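Local atomic coordinates of type II secretion system protein C (Vibrio cholerae, PDB entry 2I6V), a protein that probably serves in the type II secretion system that exports proteins, being required for cholera toxin to cross the outer membrane, here represented by its periplasmic PDZ domain. Residues A[4-10]-A[22-28]; A[67-71]-A[83-87]. Where two conformers were deposited one is given. Numbering follows the deposited sequence.

How the contacts relate
Both contacts pair the open ends of antiparallel beta hairpins in one PDZ domain, and they follow one another along the chain. Contact 1 joins strands 7-14 and 17-25 near the N-terminus; contact 2 joins strands 69-76 and 79-86 and ends at the C-terminal residue, Phe87. Strand 42-46 pairs with both 17-25 and 69-76, so the two hairpins belong to the same antiparallel sheet. The contact centres lie about 14 Å apart, and Tyr6 bridges them: its OH is 2.6 Å from Gln86 O, a probable hydrogen bond, and its CE1 packs 3.7 Å from Ile85 CG2. The beginning and end of the domain are thereby held together.

Contact 1: A[4-10]-A[22-28]; sequences FQYVRLS and RVSPGKD
Six backbone hydrogen bonds tie 4-10 to 22-28. Arg8 and Ser24 form a hydrogen-bonded antiparallel pair (Arg8 N to Ser24 O and Ser24 N to Arg8 O, both 2.9 Å), as do Ser10 and Arg22 (Ser10 N to Arg22 O 3.1 Å, Arg22 N to Ser10 O 2.8 Å); Leu9-Val23 between them is non-hydrogen-bonded, CA-CA 5.1 Å. The axes of 7-10 and 22-25 approach to 4.7 Å, their N-to-C directions 145° apart. Before the strand, 4-6 have helical phi/psi, and Lys27 N reaches Phe4 O and Asp28 N reaches Gln5 O, both 3.0 Å. Gly26 presses its CA within 3.5 Å of Val7 N, where a CB would clash. One water joins Gln5 NE2 (2.9 Å), which also hydrogen-bonds Glu2, to Lys27 NZ (2.6 Å); another links Ser10 OG (2.9 Å) with Ser24 OG (2.7 Å). Val7 CG2 meets Val23 CG1 at 3.8 Å, and Arg8 (mtt) lays CD 3.4 Å from Pro25 O. Asp28 N-caps helix 29-34 through Val30 N, so this PDZ-domain beta hairpin leads into it.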
# COMPACT_ATOMS: atom_id res chain seq x y z
N PHE A 4 4.54 8.49 1.01
CA PHE A 4 4.46 9.13 -0.31
C PHE A 4 5.74 9.06 -1.13
O PHE A 4 5.71 9.27 -2.34
CB PHE A 4 3.98 10.59 -0.18
CG PHE A 4 4.92 11.49 0.58
CD1 PHE A 4 5.98 12.12 -0.06
CD2 PHE A 4 4.73 11.73 1.94
CE1 PHE A 4 6.83 12.96 0.64
CE2 PHE A 4 5.58 12.56 2.65
CZ PHE A 4 6.63 13.17 2.00
N GLN A 5 6.87 8.77 -0.48
CA GLN A 5 8.13 8.60 -1.21
C GLN A 5 8.11 7.29 -2.00
O GLN A 5 8.77 7.18 -3.05
CB GLN A 5 9.33 8.59 -0.25
CG GLN A 5 9.48 9.85 0.60
CD GLN A 5 9.98 11.05 -0.20
OE1 GLN A 5 10.29 10.94 -1.40
NE2 GLN A 5 10.09 12.20 0.47
N TYR A 6 7.33 6.33 -1.51
CA TYR A 6 7.33 4.95 -2.02
C TYR A 6 6.21 4.71 -3.00
O TYR A 6 6.37 3.96 -3.96
CB TYR A 6 7.16 3.94 -0.87
CG TYR A 6 8.26 3.97 0.17
CD1 TYR A 6 9.30 3.04 0.13
CD2 TYR A 6 8.27 4.92 1.19
CE1 TYR A 6 10.31 3.05 1.07
CE2 TYR A 6 9.27 4.94 2.15
CZ TYR A 6 10.29 4.00 2.08
OH TYR A 6 11.30 4.02 3.03
N VAL A 7 5.05 5.32 -2.76
CA VAL A 7 3.85 4.93 -3.48
C VAL A 7 2.77 6.01 -3.40
O VAL A 7 2.72 6.80 -2.44
CB VAL A 7 3.30 3.58 -2.94
CG1 VAL A 7 2.73 3.76 -1.52
CG2 VAL A 7 2.25 3.02 -3.88
N ARG A 8 1.92 6.03 -4.42
CA ARG A 8 0.70 6.83 -4.38
C ARG A 8 -0.48 5.89 -4.54
O ARG A 8 -0.39 4.88 -5.25
CB ARG A 8 0.71 7.91 -5.47
CG ARG A 8 1.63 9.07 -5.10
CD ARG A 8 1.86 10.08 -6.20
NE ARG A 8 3.02 10.89 -5.83
CZ ARG A 8 3.68 11.71 -6.63
NH1 ARG A 8 4.72 12.39 -6.15
NH2 ARG A 8 3.29 11.88 -7.90
N LEU A 9 -1.58 6.20 -3.85
CA LEU A 9 -2.75 5.32 -3.84
C LEU A 9 -4.01 6.07 -4.23
O LEU A 9 -4.19 7.23 -3.88
CB LEU A 9 -2.94 4.72 -2.45
CG LEU A 9 -1.77 3.92 -1.87
CD1 LEU A 9 -2.09 3.52 -0.45
CD2 LEU A 9 -1.52 2.69 -2.74
N SER A 10 -4.89 5.39 -4.95
CA SER A 10 -6.23 5.92 -5.24
C SER A 10 -7.28 4.83 -5.03
O SER A 10 -7.01 3.65 -5.21
CB SER A 10 -6.31 6.50 -6.66
OG SER A 10 -6.03 5.53 -7.66
N ARG A 22 -5.57 1.41 -6.11
CA ARG A 22 -4.68 1.37 -7.26
C ARG A 22 -3.36 1.99 -6.88
O ARG A 22 -3.31 3.08 -6.30
CB ARG A 22 -5.26 2.16 -8.43
CG ARG A 22 -4.54 1.90 -9.74
CD ARG A 22 -4.92 2.95 -10.78
NE ARG A 22 -4.29 2.71 -12.09
CZ ARG A 22 -3.02 2.99 -12.37
NH1 ARG A 22 -2.22 3.51 -11.44
NH2 ARG A 22 -2.54 2.72 -13.59
N VAL A 23 -2.28 1.31 -7.24
CA VAL A 23 -0.93 1.78 -6.99
C VAL A 23 -0.40 2.62 -8.16
O VAL A 23 -0.49 2.21 -9.32
CB VAL A 23 0.02 0.57 -6.81
CG1 VAL A 23 1.47 0.98 -6.93
CG2 VAL A 23 -0.26 -0.15 -5.49
N SER A 24 0.17 3.78 -7.83
CA SER A 24 0.89 4.63 -8.79
C SER A 24 2.27 4.92 -8.22
O SER A 24 2.49 4.79 -7.02
CB SER A 24 0.16 5.96 -9.02
OG SER A 24 -1.11 5.76 -9.66
N PRO A 25 3.22 5.30 -9.08
CA PRO A 25 4.56 5.61 -8.58
C PRO A 25 4.56 6.69 -7.49
O PRO A 25 3.80 7.66 -7.57
CB PRO A 25 5.29 6.10 -9.83
CG PRO A 25 4.57 5.40 -10.96
CD PRO A 25 3.12 5.46 -10.54
N GLY A 26 5.40 6.50 -6.48
CA GLY A 26 5.60 7.51 -5.46
C GLY A 26 6.57 8.58 -5.94
O GLY A 26 6.93 8.67 -7.12
N LYS A 27 7.03 9.39 -4.99
CA LYS A 27 7.87 10.50 -5.34
C LYS A 27 9.25 10.05 -5.80
O LYS A 27 9.87 10.70 -6.65
CB LYS A 27 8.00 11.42 -4.13
CG LYS A 27 8.64 12.75 -4.44
CD LYS A 27 8.49 13.69 -3.28
CE LYS A 27 9.06 15.04 -3.63
NZ LYS A 27 9.09 15.93 -2.44
N ASP A 28 9.76 8.96 -5.21
CA ASP A 28 11.12 8.50 -5.48
C ASP A 28 11.15 7.19 -6.28
O ASP A 28 10.79 6.13 -5.75
CB ASP A 28 11.87 8.32 -4.16
CG ASP A 28 13.35 8.09 -4.35
OD1 ASP A 28 13.76 7.80 -5.50
OD2 ASP A 28 14.08 8.20 -3.35
O HOH W 1 10.48 14.88 -0.51
O HOH W 2 -3.32 4.99 -8.40

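Contact 2: A[67-71]-A[83-87]; sequences MTEMS and VYIQF
Strand 83-86 runs antiparallel to 69-71, axes 4.7 Å apart at 164°. Val83 O makes a CA-H...O contact with Ser71 CA (3.3 Å). Tyr84 forms a non-hydrogen-bonded pair with Ser71, CA-CA 4.7 Å, its CD1 4.3 Å from Ser71 CB. Ile85 makes the hydrogen-bonded pair with Met70: Ile85 N to Met70 O 2.8 Å, Met70 N to Ile85 O 3.0 Å; on the buried face its CD1 lies 3.9 Å from Met70 CE. Gln86, opposite Glu69 (CA-CA 4.6 Å), shares the other face with Tyr84; one water donates to Gln86 OE1 (2.8 Å) and Glu69 OE1 (2.6 Å), while Gln86 NE2 hydrogen-bonds Phe87 OXT at 3.1 Å. Phe87 N extends the ladder to Thr68 O (2.9 Å). Its ring, chi1 m, has Met70 SD at its edge, 4.7 Å from the centroid, a Met-aromatic contact, with Met70 CG 3.2 Å from Phe87 CE1. Tyr6 meets this ring nearly perpendicularly, Ser71 N hydrogen-bonds Asn47 OD1, and strand 42-46 pairs with 69-76, setting the C-terminal hairpin into the PDZ sheet.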
# COMPACT_ATOMS: atom_id res chain seq x y z
N MET A 67 7.42 2.29 13.53
CA MET A 67 7.66 1.26 12.53
C MET A 67 8.98 1.47 11.80
O MET A 67 9.35 2.60 11.48
CB MET A 67 6.54 1.25 11.51
CG MET A 67 5.21 0.90 12.09
SD MET A 67 4.27 -0.03 10.88
CE MET A 67 4.96 -1.66 11.12
N THR A 68 9.68 0.37 11.54
CA THR A 68 10.89 0.45 10.73
C THR A 68 10.68 -0.20 9.36
O THR A 68 11.53 -0.09 8.48
CB THR A 68 12.09 -0.22 11.42
OG1 THR A 68 11.81 -1.60 11.67
CG2 THR A 68 12.40 0.49 12.74
N GLU A 69 9.55 -0.89 9.20
CA GLU A 69 9.25 -1.55 7.93
C GLU A 69 7.76 -1.83 7.85
O GLU A 69 7.08 -1.87 8.87
CB GLU A 69 10.03 -2.86 7.81
CG GLU A 69 9.75 -3.85 8.94
CD GLU A 69 10.71 -5.03 8.97
OE1 GLU A 69 11.73 -5.01 8.26
OE2 GLU A 69 10.43 -5.99 9.73
N MET A 70 7.27 -2.03 6.63
CA MET A 70 5.87 -2.38 6.39
C MET A 70 5.80 -3.35 5.22
O MET A 70 6.69 -3.36 4.37
CB MET A 70 5.06 -1.16 5.99
CG MET A 70 5.03 -0.04 6.98
SD MET A 70 3.78 1.15 6.48
CE MET A 70 3.98 1.17 4.71
N SER A 71 4.74 -4.16 5.17
CA SER A 71 4.49 -4.97 3.98
C SER A 71 3.20 -4.52 3.32
O SER A 71 2.20 -4.29 4.00
CB SER A 71 4.39 -6.45 4.33
OG SER A 71 3.13 -6.71 4.92
N VAL A 83 5.02 -6.82 -0.91
CA VAL A 83 6.06 -5.86 -1.21
C VAL A 83 6.60 -5.37 0.13
O VAL A 83 5.84 -5.01 1.02
CB VAL A 83 5.48 -4.69 -2.01
CG1 VAL A 83 6.48 -3.56 -2.11
CG2 VAL A 83 5.05 -5.17 -3.40
N TYR A 84 7.92 -5.40 0.27
CA TYR A 84 8.53 -5.03 1.52
C TYR A 84 9.09 -3.62 1.47
O TYR A 84 9.97 -3.30 0.67
CB TYR A 84 9.59 -6.06 1.90
CG TYR A 84 9.00 -7.45 1.95
CD1 TYR A 84 8.19 -7.84 3.01
CD2 TYR A 84 9.23 -8.37 0.93
CE1 TYR A 84 7.63 -9.10 3.06
CE2 TYR A 84 8.67 -9.64 0.97
CZ TYR A 84 7.88 -10.00 2.04
OH TYR A 84 7.32 -11.26 2.09
N ILE A 85 8.51 -2.77 2.31
CA ILE A 85 8.92 -1.39 2.42
C ILE A 85 9.85 -1.21 3.62
O ILE A 85 9.49 -1.54 4.75
CB ILE A 85 7.67 -0.48 2.53
CG1 ILE A 85 6.98 -0.36 1.17
CG2 ILE A 85 8.03 0.89 3.09
CD1 ILE A 85 5.57 0.21 1.24
N GLN A 86 11.06 -0.71 3.36
CA GLN A 86 12.05 -0.49 4.41
C GLN A 86 12.07 1.00 4.74
O GLN A 86 12.30 1.82 3.86
CB GLN A 86 13.43 -0.89 3.90
CG GLN A 86 14.54 -0.68 4.91
CD GLN A 86 14.36 -1.58 6.12
OE1 GLN A 86 14.43 -2.81 6.01
NE2 GLN A 86 14.11 -0.98 7.28
N PHE A 87 11.81 1.35 6.01
CA PHE A 87 11.88 2.74 6.44
C PHE A 87 13.26 3.01 7.03
O PHE A 87 13.61 4.15 7.33
CB PHE A 87 10.81 3.04 7.50
CG PHE A 87 9.40 3.09 6.97
CD1 PHE A 87 8.37 2.43 7.63
CD2 PHE A 87 9.10 3.80 5.81
CE1 PHE A 87 7.06 2.47 7.15
CE2 PHE A 87 7.79 3.85 5.33
CZ PHE A 87 6.78 3.18 6.00
OXT PHE A 87 14.05 2.09 7.22
O HOH W 3 13.50 -2.76 9.60
O HOH W 4 12.41 -4.75 5.76